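Precorrin-6A reductase (Rhodobacter capsulatus, PDB 4X7G) catalyses the reduction of precorrin-6A, with NADPH as hydride donor, a step in the biosynthesis of cobalamin (vitamin B12). Local coordinates at residues H148-R153 against L162-A167; A126-F131 against T189-V194; A118-L123 against S143-H148. One frame throughout, in Å; residues are numbered along the deposited sequence.

Interaction 1: residues H148-R153 against L162-A167; sequences HHYLLR and LPLPDA. With 3Y8 (3-[(1R,2S,3S,7S,11S,16S,17R,18R,19R)-2,7,12,18-tetrakis(2-hydroxy-2-oxoethyl)-3,13-bis(3-hydroxy-3-oxopropyl)-1,2,5,7,11,17-hexamethyl-17-(3-oxidanyl-3-oxidanylidene-prop-1-enyl)-3,6,8,10,15,16,18,19,21,24-decahydrocorrin-8-yl]propanoic acid), chain C.
His149 and Asp166 meet through a histidine-carboxylate hydrogen bond. The His149 side chain leaves the backbone with CB 3.4 Å from Asp166 OD2. CG stands anti to the backbone N (chi1 167°), which swings the ring beside the carboxylate and near OD1. ND1 then donates to Asp166 OD1 at 2.7 Å, almost straight at 169°. OD1 lies close to the imidazole plane, yet the donor comes from above the carboxylate plane, and the two planes stand 48° apart. CE1 turns obliquely to Ala167 CA. At the tip, NE2 is hydrogen-bonded to Glu188, which with Asp166 fixes the ring's rotation. Were Asp166 an alanine, His149 ND1 would probably be left without its acceptor and the ring would be freer to turn.

The contact lies in the parallel sheet of a Rossmann-type domain. Residues 148-153 lie on strand 149-154. Residues 162-167 are the loop that enters the parallel neighbour 167-171 at Ala167, opposite Tyr150. Tyr150 N donates to Asp166 O at 2.9 Å. Further along, Ala167 CA makes a CH...O contact with Tyr150 O at 3.1 Å. A water accepts from Asp166 N and is also hydrogen-bonded to His148 O.

The other side chains of the contact pack through apolar groups. Leu164 crosses Tyr150 at about a right angle, with Leu164 CD1 3.8 Å from Tyr150 CD2. Leu152 and Leu162 reach tip to tip through their methyl groups. At the far end of the strand Arg153 NE donates to O34 of the ligand 3Y8 at 3.0 Å, while Arg153 NH2 makes a salt bridge with Asp181.

Interaction 2: residues A126-F131 against T189-V194; sequences APARVF and TITHVV
Strands 129-132 and 192-196 are the middle pair of the six-stranded parallel sheet in a Rossmann-type domain, and this contact joins them where they begin. Arg129, Val130 and Phe131 face Ile190, His192 and Val193. The sheet bonds are regular beyond the entry. Phe131 N donates to His192 O at 2.9 Å, and Val194 N donates to Phe131 O along a nearly straight line of 178°.

At the entry the pairing is less regular. Arg129 O takes two backbone donors. Thr191 N reaches Arg129 O at 2.8 Å, in the carbonyl plane. The bond from His192 N is longer, and its donor is tilted from that plane. The Thr191 side chain adds a third link. Thr191 OG1 sits between the backbone N and the carbonyl carbon (chi1 63°), and from there it accepts from Arg129 N at 2.9 Å. OG1 is also hydrogen-bonded to His192 ND1, lying in the plane of that ring, so the imidazole is held at one edge. Ala128 CB rests obliquely against the same ring.

Thr189 ends the preceding helix in a Schellman motif. Arg129 lies across it, its chain bent at chi3, and Arg129 NE makes a weak bond to Thr189 O at 3.4 Å. The firmer partner of the guanidinium is Glu188, whose O accepts from NH2.

Apolar contacts occur on both faces of the sheet. On the face with Phe131 and Val193, Phe131 CB lies 4.0 Å from Ile190 CG2, and Leu185 of helix 178-187 packs against both. On the face with Val130 and His192, Val130 CG1 meets Val194 CG2 at 3.8 Å.

Interaction 3: residues A118-L123 against S143-H148; sequences AAVAAL and SAAPQH
Apolar contacts carry most of this interface, between Val120 and Leu123 and the loop residues Ala144, Ala145 and His148. Val120 uses one branch. Val120 CG1, trans to the backbone N (chi1 -178°), lies 3.8 Å from Ala145 CB and 4.1 Å from Ala144 CB. Leu123 CD1 reaches the same Ala145 CB at a looser 4.5 Å. Phe142 also packs against Val120 and Leu123.

Leu123 also packs on the His148 ring. It crosses the imidazole obliquely, with Leu123 CB 3.8 Å from His148 NE2 and Leu123 CD1 3.9 Å from His148 CD2. Gln147 CG sits over the centre of one face of this ring.

In the fold, residues 118-123 run through the last part of helix 116-122 and into the loop after it. The helix lies against strands 109-113 and 216-220 of the parallel sheet. Residues 143-148 belong to the connection from strand 129-132 to strand 149-154. They close in a type I beta turn, Ala145 to His148, just before the second strand.

Polar contact across the segments runs through water. One water lies in the plane of the His148 ring, hydrogen-bonded to His148 NE2 at 3.0 Å, and makes a weak, long bond to Leu123 O. The other ring nitrogen, ND1, is bonded to Ala128 N.

All three interactions lie in one Rossmann-type domain, with centres 10 to 11 Å apart. Interactions 1 and 2 share the parallel sheet: Val130 N lies 2.8 Å from His149 O, and Leu151 N 2.9 Å from Val130 O. Interaction 3 shares His148 with interaction 1. Tyr150 OH of interaction 1 meets Ala145 O of interaction 3 at 2.7 Å. His148 ND1 also ties interaction 3 to interaction 2, 2.9 Å from Ala128 N. 3Y8 lies at the C-terminal ends of strands 129-132 and 149-154, where one of its carboxylates meets Arg153 of interaction 1. The Phe131 side chain is about 4 Å from 3Y8. The Val120 side chain is about 13 Å from 3Y8.

Interaction 1: residues H148-R153 against L162-A167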
loop_
_atom_site.group_PDB
_atom_site.type_symbol
_atom_site.label_atom_id
_atom_site.label_comp_id
_atom_site.label_asym_id
_atom_site.label_seq_id
_atom_site.Cartn_x
_atom_site.Cartn_y
_atom_site.Cartn_z
ATOM N N HIS A 148 17.654 8.988 -17.204
ATOM C CA HIS A 148 18.245 8.446 -15.954
ATOM C C HIS A 148 18.483 6.949 -16.075
ATOM O O HIS A 148 17.776 6.284 -16.841
ATOM C CB HIS A 148 17.314 8.763 -14.796
ATOM C CG HIS A 148 17.131 10.232 -14.646
ATOM N ND1 HIS A 148 18.189 11.050 -14.398
ATOM C CD2 HIS A 148 16.047 11.020 -14.787
ATOM C CE1 HIS A 148 17.748 12.314 -14.360
ATOM N NE2 HIS A 148 16.461 12.328 -14.568
ATOM N N HIS A 149 19.353 6.484 -15.174
ATOM C CA HIS A 149 19.317 5.037 -14.869
ATOM C C HIS A 149 18.286 4.801 -13.751
ATOM O O HIS A 149 18.383 5.517 -12.735
ATOM C CB HIS A 149 20.682 4.545 -14.407
ATOM C CG HIS A 149 20.618 3.183 -13.800
ATOM N ND1 HIS A 149 20.303 2.069 -14.527
ATOM C CD2 HIS A 149 20.749 2.768 -12.528
ATOM C CE1 HIS A 149 20.191 1.048 -13.731
ATOM N NE2 HIS A 149 20.486 1.422 -12.525
ATOM N N TYR A 150 17.413 3.886 -13.934
ATOM C CA TYR A 150 16.392 3.563 -12.995
ATOM C C TYR A 150 16.608 2.177 -12.404
ATOM O O TYR A 150 16.898 1.205 -13.147
ATOM C CB TYR A 150 15.015 3.651 -13.587
ATOM C CG TYR A 150 14.569 5.044 -13.971
ATOM C CD1 TYR A 150 14.280 5.943 -12.981
ATOM C CD2 TYR A 150 14.502 5.479 -15.296
ATOM C CE1 TYR A 150 13.864 7.252 -13.310
ATOM C CE2 TYR A 150 14.120 6.750 -15.631
ATOM C CZ TYR A 150 13.767 7.601 -14.619
ATOM O OH TYR A 150 13.308 8.902 -14.889
ATOM N N LEU A 151 16.435 2.068 -11.112
ATOM C CA LEU A 151 16.292 0.791 -10.407
ATOM C C LEU A 151 14.846 0.558 -10.131
ATOM O O LEU A 151 14.192 1.489 -9.533
ATOM C CB LEU A 151 17.111 0.799 -9.144
ATOM C CG LEU A 151 16.968 -0.444 -8.208
ATOM C CD1 LEU A 151 17.540 -1.688 -8.901
ATOM C CD2 LEU A 151 17.623 -0.235 -6.898
ATOM N N LEU A 152 14.296 -0.533 -10.481
ATOM C CA LEU A 152 12.908 -0.903 -10.270
ATOM C C LEU A 152 12.839 -2.059 -9.303
ATOM O O LEU A 152 13.817 -2.843 -9.175
ATOM C CB LEU A 152 12.233 -1.350 -11.590
ATOM C CG LEU A 152 12.505 -0.483 -12.768
ATOM C CD1 LEU A 152 11.895 -0.997 -14.023
ATOM C CD2 LEU A 152 12.086 0.940 -12.515
ATOM N N ARG A 153 11.756 -2.204 -8.583
ATOM C CA ARG A 153 11.536 -3.346 -7.677
ATOM C C ARG A 153 10.087 -3.816 -7.949
ATOM O O ARG A 153 9.162 -3.075 -7.674
ATOM C CB ARG A 153 11.815 -2.994 -6.233
ATOM C CG ARG A 153 11.531 -4.154 -5.303
ATOM C CD ARG A 153 12.372 -4.106 -4.032
ATOM N NE ARG A 153 12.091 -2.961 -3.207
ATOM C CZ ARG A 153 12.750 -2.617 -2.113
ATOM N NH1 ARG A 153 12.426 -1.574 -1.438
ATOM N NH2 ARG A 153 13.821 -3.321 -1.777
ATOM N N LEU A 162 10.038 -3.018 -20.863
ATOM C CA LEU A 162 9.983 -1.883 -19.922
ATOM C C LEU A 162 9.988 -0.563 -20.665
ATOM O O LEU A 162 10.750 -0.417 -21.630
ATOM C CB LEU A 162 11.219 -1.927 -19.035
ATOM C CG LEU A 162 11.365 -3.106 -18.134
ATOM C CD1 LEU A 162 12.752 -2.984 -17.497
ATOM C CD2 LEU A 162 10.230 -3.064 -17.104
ATOM N N PRO A 163 9.258 0.451 -20.116
ATOM C CA PRO A 163 9.071 1.745 -20.815
ATOM C C PRO A 163 10.209 2.711 -20.566
ATOM O O PRO A 163 10.121 3.938 -20.852
ATOM C CB PRO A 163 7.737 2.278 -20.216
ATOM C CG PRO A 163 7.775 1.750 -18.825
ATOM C CD PRO A 163 8.411 0.363 -18.918
ATOM N N LEU A 164 11.368 2.124 -20.093
ATOM C CA LEU A 164 12.401 2.974 -19.637
ATOM C C LEU A 164 13.718 2.592 -20.291
ATOM O O LEU A 164 13.986 1.360 -20.295
ATOM C CB LEU A 164 12.524 2.911 -18.113
ATOM C CG LEU A 164 11.328 3.435 -17.314
ATOM C CD1 LEU A 164 11.523 3.178 -15.828
ATOM C CD2 LEU A 164 11.108 4.915 -17.583
ATOM N N PRO A 165 14.486 3.361 -20.961
ATOM C CA PRO A 165 15.576 2.761 -21.778
ATOM C C PRO A 165 16.714 2.276 -20.934
ATOM O O PRO A 165 17.556 1.536 -21.493
ATOM C CB PRO A 165 16.002 3.870 -22.705
ATOM C CG PRO A 165 15.485 5.127 -22.070
ATOM C CD PRO A 165 14.232 4.763 -21.405
ATOM N N ASP A 166 16.926 2.804 -19.746
ATOM C CA ASP A 166 18.045 2.407 -18.847
ATOM C C ASP A 166 17.475 2.012 -17.489
ATOM O O ASP A 166 17.215 2.897 -16.653
ATOM C CB ASP A 166 19.055 3.490 -18.746
ATOM C CG ASP A 166 20.256 3.173 -17.839
ATOM O OD1 ASP A 166 20.275 2.120 -17.227
ATOM O OD2 ASP A 166 21.144 4.054 -17.758
ATOM N N ALA A 167 17.207 0.731 -17.339
ATOM C CA ALA A 167 16.599 0.273 -16.113
ATOM C C ALA A 167 16.942 -1.184 -15.818
ATOM O O ALA A 167 17.107 -1.967 -16.762
ATOM C CB ALA A 167 15.118 0.441 -16.206
HETATM C C48 3Y8 C . -1.007 -7.599 -4.291
HETATM C C47 3Y8 C . 0.586 -9.165 -1.997
HETATM C C43 3Y8 C . 2.616 -8.326 3.790
HETATM C C42 3Y8 C . 3.279 -7.635 2.523
HETATM C C41 3Y8 C . 2.474 -6.361 2.356
HETATM C C38 3Y8 C . 2.560 -2.453 2.111
HETATM C C37 3Y8 C . 3.731 -3.296 2.433
HETATM C C36 3Y8 C . 5.411 -5.066 1.856
HETATM C C35 3Y8 C . 5.820 -2.302 0.441
HETATM C C32 3Y8 C . 9.401 -0.354 -2.187
HETATM C C31 3Y8 C . 7.855 0.001 -2.249
HETATM C C2 3Y8 C . 4.630 -0.551 -3.388
HETATM C C1 3Y8 C . 3.962 -1.917 -3.778
HETATM C C4 3Y8 C . 4.773 -2.173 -1.632
HETATM C C5 3Y8 C . 4.904 -2.782 -0.441
HETATM C C7 3Y8 C . 4.077 -4.415 1.368
HETATM C C8 3Y8 C . 3.045 -5.485 1.247
HETATM C C6 3Y8 C . 4.146 -3.909 0.044
HETATM C C3 3Y8 C . 5.512 -0.959 -2.193
HETATM C C11 3Y8 C . 2.032 -6.986 -2.099
HETATM C C12 3Y8 C . 0.938 -7.793 -2.593
HETATM C C13 3Y8 C . 0.292 -7.198 -3.586
HETATM C C14 3Y8 C . 0.982 -5.952 -3.866
HETATM C C15 3Y8 C . 0.609 -5.062 -4.851
HETATM C C16 3Y8 C . 1.367 -3.820 -5.032
HETATM C C17 3Y8 C . 1.268 -2.933 -6.244
HETATM C C18 3Y8 C . 2.322 -1.832 -5.905
HETATM C C19 3Y8 C . 2.533 -1.901 -4.330
HETATM C C20 3Y8 C . 4.891 -2.753 -4.665
HETATM C C21 3Y8 C . 1.464 -10.321 -2.643
HETATM C C24 3Y8 C . 3.374 -7.725 -2.115
HETATM C C25 3Y8 C . 5.464 0.072 -4.521
HETATM C C26 3Y8 C . 3.578 0.424 -2.840
HETATM O O59 3Y8 C . 5.029 -5.294 -8.608
HETATM C C57 3Y8 C . 3.738 -5.258 -8.421
HETATM O O58 3Y8 C . 2.852 -5.840 -9.101
HETATM C C56 3Y8 C . 3.290 -4.276 -7.373
HETATM C C55 3Y8 C . 1.823 -3.755 -7.501
HETATM C C54 3Y8 C . -0.125 -2.391 -6.461
HETATM C C60 3Y8 C . 1.981 -0.390 -6.277
HETATM C C61 3Y8 C . 1.951 -0.058 -7.696
HETATM O O62 3Y8 C . 1.393 1.066 -7.986
HETATM O O63 3Y8 C . 2.475 -0.805 -8.568
HETATM N N24 3Y8 C . 1.963 -3.215 -3.990
HETATM N N23 3Y8 C . 2.020 -5.857 -2.990
HETATM C C49 3Y8 C . -2.190 -6.868 -3.640
HETATM C C50 3Y8 C . -3.551 -7.205 -4.152
HETATM O O51 3Y8 C . -3.691 -7.980 -5.126
HETATM O O52 3Y8 C . -4.508 -6.724 -3.441
HETATM O O23 3Y8 C . 1.958 -11.127 -1.829
HETATM O O22 3Y8 C . 1.590 -10.325 -3.844
HETATM C C10 3Y8 C . 1.659 -6.472 -0.670
HETATM C C9 3Y8 C . 2.691 -5.599 -0.045
HETATM N N22 3Y8 C . 3.405 -4.657 -0.799
HETATM O O44 3Y8 C . 3.019 -7.903 4.882
HETATM O O45 3Y8 C . 1.977 -9.271 3.578
HETATM O O39 3Y8 C . 1.902 -2.067 3.130
HETATM O O40 3Y8 C . 2.384 -2.061 0.960
HETATM N N21 3Y8 C . 3.957 -2.642 -2.513
HETATM C C27 3Y8 C . 4.192 1.736 -2.273
HETATM O O28 3Y8 C . 4.385 2.643 -3.093
HETATM O O29 3Y8 C . 4.461 1.826 -1.079
HETATM C C30 3Y8 C . 7.040 -1.252 -2.335
HETATM O O34 3Y8 C . 9.837 -0.946 -3.243
HETATM O O33 3Y8 C . 9.897 0.165 -1.187
HETATM O O HOH W 1 15.798 5.168 -18.479
#

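Interaction 2: residues A126-F131 against T189-V194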
loop_
_atom_site.group_PDB
_atom_site.type_symbol
_atom_site.label_atom_id
_atom_site.label_comp_id
_atom_site.label_asym_id
_atom_site.label_seq_id
_atom_site.Cartn_x
_atom_site.Cartn_y
_atom_site.Cartn_z
ATOM N N ALA A 126 20.414 16.338 -15.447
ATOM C CA ALA A 126 21.595 15.488 -15.716
ATOM C C ALA A 126 21.304 14.066 -15.234
ATOM O O ALA A 126 20.653 13.895 -14.150
ATOM C CB ALA A 126 22.705 16.039 -14.871
ATOM N N PRO A 127 21.697 13.128 -16.035
ATOM C CA PRO A 127 21.397 11.735 -15.634
ATOM C C PRO A 127 21.840 11.362 -14.219
ATOM O O PRO A 127 22.949 11.659 -13.715
ATOM C CB PRO A 127 22.161 10.920 -16.725
ATOM C CG PRO A 127 22.216 11.856 -17.938
ATOM C CD PRO A 127 22.574 13.133 -17.247
ATOM N N ALA A 128 20.918 10.681 -13.533
ATOM C CA ALA A 128 21.061 10.268 -12.128
ATOM C C ALA A 128 20.811 8.755 -12.046
ATOM O O ALA A 128 20.588 8.127 -13.059
ATOM C CB ALA A 128 20.052 11.070 -11.274
ATOM N N ARG A 129 20.852 8.240 -10.812
ATOM C CA ARG A 129 20.644 6.801 -10.563
ATOM C C ARG A 129 19.489 6.707 -9.564
ATOM O O ARG A 129 19.690 6.920 -8.385
ATOM C CB ARG A 129 21.911 6.172 -10.051
ATOM C CG ARG A 129 23.046 6.236 -11.135
ATOM C CD ARG A 129 24.299 5.510 -10.682
ATOM N NE ARG A 129 24.132 4.089 -10.526
ATOM C CZ ARG A 129 24.190 3.196 -11.474
ATOM N NH1 ARG A 129 24.333 3.575 -12.720
ATOM N NH2 ARG A 129 24.003 1.906 -11.213
ATOM N N VAL A 130 18.320 6.493 -10.113
ATOM C CA VAL A 130 17.083 6.717 -9.334
ATOM C C VAL A 130 16.388 5.435 -8.980
ATOM O O VAL A 130 16.093 4.652 -9.877
ATOM C CB VAL A 130 16.139 7.569 -10.192
ATOM C CG1 VAL A 130 14.816 7.834 -9.433
ATOM C CG2 VAL A 130 16.775 8.889 -10.682
ATOM N N PHE A 131 16.166 5.225 -7.678
ATOM C CA PHE A 131 15.382 4.095 -7.240
ATOM C C PHE A 131 13.920 4.442 -7.331
ATOM O O PHE A 131 13.440 5.327 -6.520
ATOM C CB PHE A 131 15.767 3.642 -5.871
ATOM C CG PHE A 131 14.979 2.456 -5.342
ATOM C CD1 PHE A 131 14.408 1.509 -6.169
ATOM C CD2 PHE A 131 14.863 2.304 -3.978
ATOM C CE1 PHE A 131 13.759 0.412 -5.647
ATOM C CE2 PHE A 131 14.211 1.181 -3.437
ATOM C CZ PHE A 131 13.669 0.233 -4.298
ATOM N N THR A 189 24.447 1.894 -6.362
ATOM C CA THR A 189 24.944 3.281 -6.331
ATOM C C THR A 189 23.871 4.314 -6.651
ATOM O O THR A 189 24.082 5.272 -7.386
ATOM C CB THR A 189 26.232 3.484 -7.178
ATOM O OG1 THR A 189 26.048 3.091 -8.485
ATOM C CG2 THR A 189 27.253 2.563 -6.677
ATOM N N ILE A 190 22.750 4.189 -5.942
ATOM C CA ILE A 190 21.610 5.092 -6.135
ATOM C C ILE A 190 21.940 6.483 -5.620
ATOM O O ILE A 190 22.652 6.637 -4.592
ATOM C CB ILE A 190 20.451 4.478 -5.345
ATOM C CG1 ILE A 190 19.977 3.195 -5.913
ATOM C CG2 ILE A 190 19.308 5.470 -5.215
ATOM C CD1 ILE A 190 19.623 3.239 -7.366
ATOM N N THR A 191 21.449 7.485 -6.341
ATOM C CA THR A 191 21.589 8.877 -5.981
ATOM C C THR A 191 20.328 9.508 -5.470
ATOM O O THR A 191 20.380 10.498 -4.775
ATOM C CB THR A 191 22.095 9.661 -7.190
ATOM O OG1 THR A 191 21.190 9.633 -8.268
ATOM C CG2 THR A 191 23.467 9.152 -7.702
ATOM N N HIS A 192 19.167 8.930 -5.834
ATOM C CA HIS A 192 17.888 9.551 -5.503
ATOM C C HIS A 192 16.861 8.468 -5.301
ATOM O O HIS A 192 16.889 7.467 -6.049
ATOM C CB HIS A 192 17.331 10.392 -6.639
ATOM C CG HIS A 192 18.127 11.600 -6.990
ATOM N ND1 HIS A 192 19.302 11.559 -7.681
ATOM C CD2 HIS A 192 17.870 12.899 -6.742
ATOM C CE1 HIS A 192 19.778 12.784 -7.821
ATOM N NE2 HIS A 192 18.926 13.617 -7.245
ATOM N N VAL A 193 15.963 8.598 -4.326
ATOM C CA VAL A 193 14.853 7.672 -4.129
ATOM C C VAL A 193 13.541 8.373 -4.403
ATOM O O VAL A 193 13.365 9.497 -3.891
ATOM C CB VAL A 193 14.871 7.080 -2.729
ATOM C CG1 VAL A 193 13.704 6.153 -2.509
ATOM C CG2 VAL A 193 16.180 6.370 -2.432
ATOM N N VAL A 194 12.669 7.755 -5.154
ATOM C CA VAL A 194 11.296 8.231 -5.356
ATOM C C VAL A 194 10.390 7.312 -4.584
ATOM O O VAL A 194 10.460 6.079 -4.752
ATOM C CB VAL A 194 10.900 8.300 -6.808
ATOM C CG1 VAL A 194 9.433 8.672 -7.001
ATOM C CG2 VAL A 194 11.799 9.270 -7.568
#

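Interaction 3: residues A118-L123 against S143-H148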
loop_
_atom_site.group_PDB
_atom_site.type_symbol
_atom_site.label_atom_id
_atom_site.label_comp_id
_atom_site.label_asym_id
_atom_site.label_seq_id
_atom_site.Cartn_x
_atom_site.Cartn_y
_atom_site.Cartn_z
ATOM N N ALA A 118 4.552 14.952 -10.849
ATOM C CA ALA A 118 5.406 15.963 -10.231
ATOM C C ALA A 118 6.718 15.375 -9.722
ATOM O O ALA A 118 7.765 16.012 -9.716
ATOM C CB ALA A 118 4.700 16.669 -9.110
ATOM N N ALA A 119 6.730 14.067 -9.331
ATOM C CA ALA A 119 7.953 13.448 -8.978
ATOM C C ALA A 119 8.881 13.297 -10.175
ATOM O O ALA A 119 10.071 13.475 -10.103
ATOM C CB ALA A 119 7.685 12.039 -8.354
ATOM N N VAL A 120 8.255 12.964 -11.363
ATOM C CA VAL A 120 9.050 12.908 -12.554
ATOM C C VAL A 120 9.700 14.284 -12.837
ATOM O O VAL A 120 10.893 14.377 -13.099
ATOM C CB VAL A 120 8.178 12.557 -13.794
ATOM C CG1 VAL A 120 9.093 12.463 -15.004
ATOM C CG2 VAL A 120 7.438 11.231 -13.629
ATOM N N ALA A 121 8.887 15.355 -12.738
ATOM C CA ALA A 121 9.399 16.738 -12.947
ATOM C C ALA A 121 10.412 17.131 -11.960
ATOM O O ALA A 121 11.183 18.067 -12.220
ATOM C CB ALA A 121 8.235 17.680 -12.980
ATOM N N ALA A 122 10.477 16.522 -10.765
ATOM C CA ALA A 122 11.436 16.842 -9.727
ATOM C C ALA A 122 12.792 16.346 -9.964
ATOM O O ALA A 122 13.761 16.794 -9.339
ATOM C CB ALA A 122 10.902 16.363 -8.358
ATOM N N LEU A 123 12.922 15.293 -10.792
ATOM C CA LEU A 123 14.220 14.715 -11.003
ATOM C C LEU A 123 15.182 15.712 -11.685
ATOM O O LEU A 123 14.673 16.517 -12.502
ATOM C CB LEU A 123 14.107 13.483 -11.872
ATOM C CG LEU A 123 13.404 12.298 -11.171
ATOM C CD1 LEU A 123 13.214 11.155 -12.157
ATOM C CD2 LEU A 123 14.194 11.834 -10.006
ATOM N N SER A 143 8.929 7.498 -18.176
ATOM C CA SER A 143 9.308 7.572 -19.558
ATOM C C SER A 143 9.321 9.001 -20.056
ATOM O O SER A 143 9.910 9.272 -21.102
ATOM C CB SER A 143 8.344 6.762 -20.450
ATOM O OG SER A 143 6.993 7.331 -20.470
ATOM N N ALA A 144 8.830 9.931 -19.282
ATOM C CA ALA A 144 8.997 11.366 -19.588
ATOM C C ALA A 144 10.321 11.920 -19.134
ATOM O O ALA A 144 10.721 13.028 -19.484
ATOM C CB ALA A 144 7.884 12.098 -18.915
ATOM N N ALA A 145 11.105 11.131 -18.362
ATOM C CA ALA A 145 12.457 11.489 -17.997
ATOM C C ALA A 145 13.353 10.319 -18.306
ATOM O O ALA A 145 13.961 9.639 -17.371
ATOM C CB ALA A 145 12.588 11.962 -16.533
ATOM N N PRO A 146 13.531 9.925 -19.558
ATOM C CA PRO A 146 14.191 8.677 -19.912
ATOM C C PRO A 146 15.650 8.682 -19.739
ATOM O O PRO A 146 16.250 7.551 -19.874
ATOM C CB PRO A 146 13.773 8.526 -21.395
ATOM C CG PRO A 146 13.694 9.933 -21.872
ATOM C CD PRO A 146 13.014 10.662 -20.747
ATOM N N GLN A 147 16.293 9.788 -19.536
ATOM C CA GLN A 147 17.739 9.907 -19.473
ATOM C C GLN A 147 18.422 9.219 -18.269
ATOM O O GLN A 147 19.662 9.025 -18.242
ATOM C CB GLN A 147 18.223 11.352 -19.545
ATOM C CG GLN A 147 17.988 12.245 -18.339
ATOM C CD GLN A 147 16.623 12.925 -18.347
ATOM O OE1 GLN A 147 15.584 12.442 -18.897
ATOM N NE2 GLN A 147 16.586 14.021 -17.637
ATOM N N HIS A 148 17.654 8.988 -17.204
ATOM C CA HIS A 148 18.245 8.446 -15.954
ATOM C C HIS A 148 18.483 6.949 -16.075
ATOM O O HIS A 148 17.776 6.284 -16.841
ATOM C CB HIS A 148 17.314 8.763 -14.796
ATOM C CG HIS A 148 17.131 10.232 -14.646
ATOM N ND1 HIS A 148 18.189 11.050 -14.398
ATOM C CD2 HIS A 148 16.047 11.020 -14.787
ATOM C CE1 HIS A 148 17.748 12.314 -14.360
ATOM N NE2 HIS A 148 16.461 12.328 -14.568
HETATM O O HOH W 2 14.798 14.672 -15.365
#